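Local coordinates for tyrocidine synthetase 3 (Brevibacillus brevis, PDB 2JGP), which belongs to a nonribosomal peptide synthetase that makes the antibiotic tyrocidine, here as a carrier-condensation bidomain whose condensation domain probably catalyses peptide bond formation, at residues Q459-E471 / G479-M492. Sequence-based numbering, arbitrary orientation.
Sequences QHAKFDLTFSATE and GVEYSTSLFTRETM
Thr466 and Glu481 form a hydrogen-bonded antiparallel pair near the open end of a beta hairpin, Thr466 N reaching Glu481 O at 2.7 Å and Glu481 N answering to Thr466 O at 3.0 Å. Ser468 and Gly479 form a second two-bond pair nearer the turn (Gly479 N to Ser468 O, 2.6 Å), and Ser483 N closes the ladder on Asp464 O at 3.0 Å.

Apolar side chains gather on the face that carries Leu465, Phe467, Val480 and Tyr482. Val480 straddles two neighbours: CG1, anti to the backbone N (chi1 179°), meets Leu465 CD1 at 3.9 Å, while CG2 touches Phe467 CD1. The other Leu465 methyl, CD2, turns to Met492 SD (4.2 Å) in the following helix. That methionine sets CG over one face of Tyr482 and CE over one face of Phe487, both toward the rim; Leu486 CB lies against the opposite Phe487 face, also off-centre, and Asp464 O lies at this ring's edge.

On the other face, water binds Thr466 and Glu481. Glu481 runs extended beside Thr466, its carboxylate nearing the 459-464 loop. Two waters lie 2.7 Å from Glu481 OE2, in position to donate to it; one accepts from Lys462 N, and the other also bonds Thr466 OG1. At the hairpin's open end a third water links Ala461 O with Ser483 OG, and Asp464 sets its carboxylate against Leu486 CD1 and makes a salt bridge with Arg295. Beyond the strands, Thr488 OG1 caps the helix by accepting from Thr491 N.

In this four-stranded mixed sheet of the condensation domain, the backbone ladder fixes the hairpin's register and the apolar face joins it to helices 329-345 and 489-508. The Glu481 carboxylate meets the incoming loop largely through water, so that junction is probably held by solvent-mediated bonds.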
loop_
_atom_site.group_PDB
_atom_site.type_symbol
_atom_site.label_atom_id
_atom_site.label_comp_id
_atom_site.label_asym_id
_atom_site.label_seq_id
_atom_site.Cartn_x
_atom_site.Cartn_y
_atom_site.Cartn_z
ATOM N N GLN A 459 12.273 8.753 12.121
ATOM C CA GLN A 459 13.632 9.293 12.092
ATOM C C GLN A 459 14.264 9.227 10.695
ATOM O O GLN A 459 15.263 9.899 10.436
ATOM C CB GLN A 459 14.518 8.572 13.111
ATOM C CG GLN A 459 14.091 8.764 14.571
ATOM C CD GLN A 459 14.375 10.165 15.102
ATOM O OE1 GLN A 459 13.744 11.142 14.692
ATOM N NE2 GLN A 459 15.320 10.264 16.034
ATOM N N HIS A 460 13.684 8.415 9.812
ATOM C CA HIS A 460 14.076 8.361 8.403
ATOM C C HIS A 460 12.905 8.849 7.555
ATOM O O HIS A 460 11.794 8.325 7.665
ATOM C CB HIS A 460 14.457 6.928 8.015
ATOM C CG HIS A 460 14.726 6.738 6.551
ATOM N ND1 HIS A 460 15.988 6.840 6.007
ATOM C CD2 HIS A 460 13.897 6.434 5.523
ATOM C CE1 HIS A 460 15.924 6.615 4.705
ATOM N NE2 HIS A 460 14.665 6.367 4.387
ATOM N N ALA A 461 13.149 9.851 6.714
ATOM C CA ALA A 461 12.102 10.408 5.858
ATOM C C ALA A 461 12.506 10.332 4.388
ATOM O O ALA A 461 13.358 11.094 3.940
ATOM C CB ALA A 461 11.807 11.847 6.260
ATOM N N LYS A 462 11.894 9.413 3.639
ATOM C CA LYS A 462 12.196 9.274 2.206
ATOM C C LYS A 462 11.693 10.473 1.392
ATOM O O LYS A 462 12.314 10.854 0.399
ATOM C CB LYS A 462 11.602 7.982 1.639
ATOM C CG LYS A 462 12.112 7.633 0.236
ATOM C CD LYS A 462 11.283 6.522 -0.413
ATOM C CE LYS A 462 11.458 6.504 -1.930
ATOM N NZ LYS A 462 10.398 5.696 -2.609
ATOM N N PHE A 463 10.585 11.068 1.826
ATOM C CA PHE A 463 9.950 12.171 1.100
ATOM C C PHE A 463 9.994 13.448 1.921
ATOM O O PHE A 463 10.277 13.395 3.114
ATOM C CB PHE A 463 8.508 11.799 0.780
ATOM C CG PHE A 463 8.384 10.536 -0.009
ATOM C CD1 PHE A 463 8.134 9.328 0.624
ATOM C CD2 PHE A 463 8.542 10.550 -1.387
ATOM C CE1 PHE A 463 8.030 8.152 -0.105
ATOM C CE2 PHE A 463 8.446 9.379 -2.125
ATOM C CZ PHE A 463 8.188 8.177 -1.481
ATOM N N ASP A 464 9.718 14.591 1.286
ATOM C CA ASP A 464 9.688 15.879 1.995
ATOM C C ASP A 464 8.842 15.743 3.237
ATOM O O ASP A 464 9.221 16.188 4.320
ATOM C CB ASP A 464 9.092 16.987 1.129
ATOM C CG ASP A 464 10.026 17.446 0.047
ATOM O OD1 ASP A 464 11.090 16.823 -0.131
ATOM O OD2 ASP A 464 9.689 18.438 -0.624
ATOM N N LEU A 465 7.680 15.127 3.064
ATOM C CA LEU A 465 6.874 14.731 4.198
ATOM C C LEU A 465 5.896 13.616 3.839
ATOM O O LEU A 465 5.476 13.483 2.686
ATOM C CB LEU A 465 6.153 15.944 4.804
ATOM C CG LEU A 465 4.914 16.517 4.118
ATOM C CD1 LEU A 465 3.684 15.824 4.632
ATOM C CD2 LEU A 465 4.804 18.017 4.381
ATOM N N THR A 466 5.587 12.791 4.835
ATOM C CA THR A 466 4.592 11.741 4.707
ATOM C C THR A 466 3.476 12.052 5.689
ATOM O O THR A 466 3.722 12.169 6.893
ATOM C CB THR A 466 5.184 10.363 5.033
ATOM O OG1 THR A 466 6.186 10.039 4.064
ATOM C CG2 THR A 466 4.103 9.291 5.029
ATOM N N PHE A 467 2.260 12.197 5.163
ATOM C CA PHE A 467 1.102 12.584 5.953
ATOM C C PHE A 467 0.308 11.313 6.230
ATOM O O PHE A 467 -0.089 10.630 5.294
ATOM C CB PHE A 467 0.259 13.591 5.162
ATOM C CG PHE A 467 -0.953 14.092 5.899
ATOM C CD1 PHE A 467 -0.935 15.327 6.528
ATOM C CD2 PHE A 467 -2.119 13.335 5.949
ATOM C CE1 PHE A 467 -2.052 15.794 7.200
ATOM C CE2 PHE A 467 -3.234 13.799 6.622
ATOM C CZ PHE A 467 -3.199 15.030 7.247
ATOM N N SER A 468 0.106 10.990 7.503
ATOM C CA SER A 468 -0.546 9.746 7.903
ATOM C C SER A 468 -1.755 10.008 8.790
ATOM O O SER A 468 -1.630 10.606 9.858
ATOM C CB SER A 468 0.430 8.853 8.661
ATOM O OG SER A 468 1.453 8.383 7.802
ATOM N N ALA A 469 -2.926 9.562 8.347
ATOM C CA ALA A 469 -4.120 9.600 9.182
ATOM C C ALA A 469 -4.324 8.207 9.778
ATOM O O ALA A 469 -4.219 7.207 9.068
ATOM C CB ALA A 469 -5.328 10.026 8.362
ATOM N N THR A 470 -4.582 8.142 11.080
ATOM C CA THR A 470 -4.812 6.867 11.758
ATOM C C THR A 470 -6.068 6.940 12.623
ATOM O O THR A 470 -6.169 7.786 13.511
ATOM C CB THR A 470 -3.605 6.475 12.635
ATOM O OG1 THR A 470 -2.426 6.421 11.822
ATOM C CG2 THR A 470 -3.825 5.120 13.291
ATOM N N GLU A 471 -7.021 6.050 12.351
ATOM C CA GLU A 471 -8.256 5.979 13.125
ATOM C C GLU A 471 -8.003 5.149 14.381
ATOM O O GLU A 471 -7.866 3.931 14.301
ATOM C CB GLU A 471 -9.380 5.378 12.277
ATOM C CG GLU A 471 -10.748 5.453 12.930
ATOM C CD GLU A 471 -11.855 5.789 11.945
ATOM O OE1 GLU A 471 -12.020 5.067 10.935
ATOM O OE2 GLU A 471 -12.563 6.783 12.191
ATOM N N GLY A 479 -0.676 12.301 11.653
ATOM C CA GLY A 479 0.775 12.216 11.821
ATOM C C GLY A 479 1.494 12.779 10.606
ATOM O O GLY A 479 1.072 12.555 9.469
ATOM N N VAL A 480 2.577 13.515 10.852
ATOM C CA VAL A 480 3.429 14.025 9.779
ATOM C C VAL A 480 4.875 13.665 10.082
ATOM O O VAL A 480 5.417 14.059 11.114
ATOM C CB VAL A 480 3.278 15.548 9.591
ATOM C CG1 VAL A 480 4.203 16.056 8.481
ATOM C CG2 VAL A 480 1.832 15.895 9.270
ATOM N N GLU A 481 5.463 12.871 9.192
ATOM C CA GLU A 481 6.878 12.558 9.210
ATOM C C GLU A 481 7.499 13.465 8.163
ATOM O O GLU A 481 7.087 13.442 7.008
ATOM C CB GLU A 481 7.096 11.093 8.847
ATOM C CG GLU A 481 8.539 10.692 8.625
ATOM C CD GLU A 481 8.642 9.332 7.970
ATOM O OE1 GLU A 481 8.555 8.321 8.696
ATOM O OE2 GLU A 481 8.802 9.276 6.728
ATOM N N TYR A 482 8.485 14.262 8.561
ATOM C CA TYR A 482 9.006 15.308 7.683
ATOM C C TYR A 482 10.523 15.360 7.685
ATOM O O TYR A 482 11.167 14.928 8.639
ATOM C CB TYR A 482 8.444 16.669 8.097
ATOM C CG TYR A 482 8.796 17.085 9.505
ATOM C CD1 TYR A 482 9.929 17.849 9.763
ATOM C CD2 TYR A 482 7.988 16.727 10.578
ATOM C CE1 TYR A 482 10.257 18.237 11.058
ATOM C CE2 TYR A 482 8.307 17.110 11.874
ATOM C CZ TYR A 482 9.438 17.863 12.105
ATOM O OH TYR A 482 9.755 18.241 13.380
ATOM N N SER A 483 11.071 15.915 6.608
ATOM C CA SER A 483 12.507 16.107 6.459
ATOM C C SER A 483 13.004 17.181 7.419
ATOM O O SER A 483 12.553 18.320 7.360
ATOM C CB SER A 483 12.832 16.535 5.026
ATOM O OG SER A 483 12.403 15.560 4.098
ATOM N N THR A 484 13.945 16.813 8.286
ATOM C CA THR A 484 14.542 17.746 9.242
ATOM C C THR A 484 15.305 18.879 8.535
ATOM O O THR A 484 15.460 19.973 9.079
ATOM C CB THR A 484 15.498 16.989 10.198
ATOM O OG1 THR A 484 14.777 15.919 10.827
ATOM C CG2 THR A 484 16.057 17.913 11.264
ATOM N N SER A 485 15.777 18.607 7.323
ATOM C CA SER A 485 16.531 19.585 6.547
ATOM C C SER A 485 15.651 20.679 5.928
ATOM O O SER A 485 16.177 21.672 5.432
ATOM C CB SER A 485 17.305 18.873 5.440
ATOM O OG SER A 485 16.409 18.264 4.535
ATOM N N LEU A 486 14.335 20.498 5.961
ATOM C CA LEU A 486 13.394 21.410 5.297
ATOM C C LEU A 486 12.447 22.159 6.243
ATOM O O LEU A 486 12.165 23.343 6.021
ATOM C CB LEU A 486 12.559 20.634 4.281
ATOM C CG LEU A 486 13.298 19.923 3.144
ATOM C CD1 LEU A 486 12.274 19.252 2.218
ATOM C CD2 LEU A 486 14.185 20.883 2.372
ATOM N N PHE A 487 11.947 21.480 7.277
ATOM C CA PHE A 487 10.906 22.053 8.142
ATOM C C PHE A 487 11.253 21.980 9.623
ATOM O O PHE A 487 11.883 21.021 10.081
ATOM C CB PHE A 487 9.560 21.350 7.925
ATOM C CG PHE A 487 9.178 21.189 6.480
ATOM C CD1 PHE A 487 8.739 22.277 5.738
ATOM C CD2 PHE A 487 9.246 19.945 5.864
ATOM C CE1 PHE A 487 8.380 22.127 4.406
ATOM C CE2 PHE A 487 8.892 19.789 4.534
ATOM C CZ PHE A 487 8.455 20.883 3.805
ATOM N N THR A 488 10.834 23.006 10.361
ATOM C CA THR A 488 10.925 23.009 11.812
ATOM C C THR A 488 9.700 22.287 12.377
ATOM O O THR A 488 8.682 22.132 11.691
ATOM C CB THR A 488 10.966 24.445 12.381
ATOM O OG1 THR A 488 9.724 25.112 12.114
ATOM C CG2 THR A 488 12.105 25.247 11.765
ATOM N N ARG A 489 9.807 21.845 13.627
ATOM C CA ARG A 489 8.672 21.268 14.343
ATOM C C ARG A 489 7.496 22.240 14.395
ATOM O O ARG A 489 6.346 21.835 14.223
ATOM C CB ARG A 489 9.081 20.882 15.765
ATOM C CG ARG A 489 7.932 20.378 16.630
ATOM C CD ARG A 489 8.446 19.709 17.889
ATOM N NE ARG A 489 9.192 18.493 17.573
ATOM C CZ ARG A 489 8.645 17.324 17.242
ATOM N NH1 ARG A 489 7.327 17.180 17.184
ATOM N NH2 ARG A 489 9.430 16.285 16.970
ATOM N N GLU A 490 7.792 23.516 14.639
ATOM C CA GLU A 490 6.771 24.561 14.725
ATOM C C GLU A 490 5.942 24.630 13.441
ATOM O O GLU A 490 4.709 24.626 13.492
ATOM C CB GLU A 490 7.426 25.919 15.015
ATOM C CG GLU A 490 6.466 27.104 15.083
ATOM C CD GLU A 490 7.183 28.439 15.227
ATOM O OE1 GLU A 490 8.359 28.461 15.655
ATOM O OE2 GLU A 490 6.567 29.475 14.912
ATOM N N THR A 491 6.631 24.688 12.302
ATOM C CA THR A 491 5.980 24.753 10.989
ATOM C C THR A 491 5.077 23.553 10.715
ATOM O O THR A 491 3.999 23.699 10.134
ATOM C CB THR A 491 7.025 24.865 9.853
ATOM O OG1 THR A 491 7.663 26.144 9.925
ATOM C CG2 THR A 491 6.372 24.696 8.468
ATOM N N MET A 492 5.517 22.373 11.139
ATOM C CA MET A 492 4.781 21.140 10.876
ATOM C C MET A 492 3.601 20.958 11.828
ATOM O O MET A 492 2.557 20.441 11.430
ATOM C CB MET A 492 5.726 19.939 10.928
ATOM C CG MET A 492 6.695 19.899 9.758
ATOM S SD MET A 492 5.883 19.428 8.217
ATOM C CE MET A 492 5.570 21.020 7.460
HETATM O O HOH W 1 13.671 13.580 3.224
HETATM O O HOH W 2 9.947 7.800 4.759
HETATM O O HOH W 3 8.591 10.951 4.647
#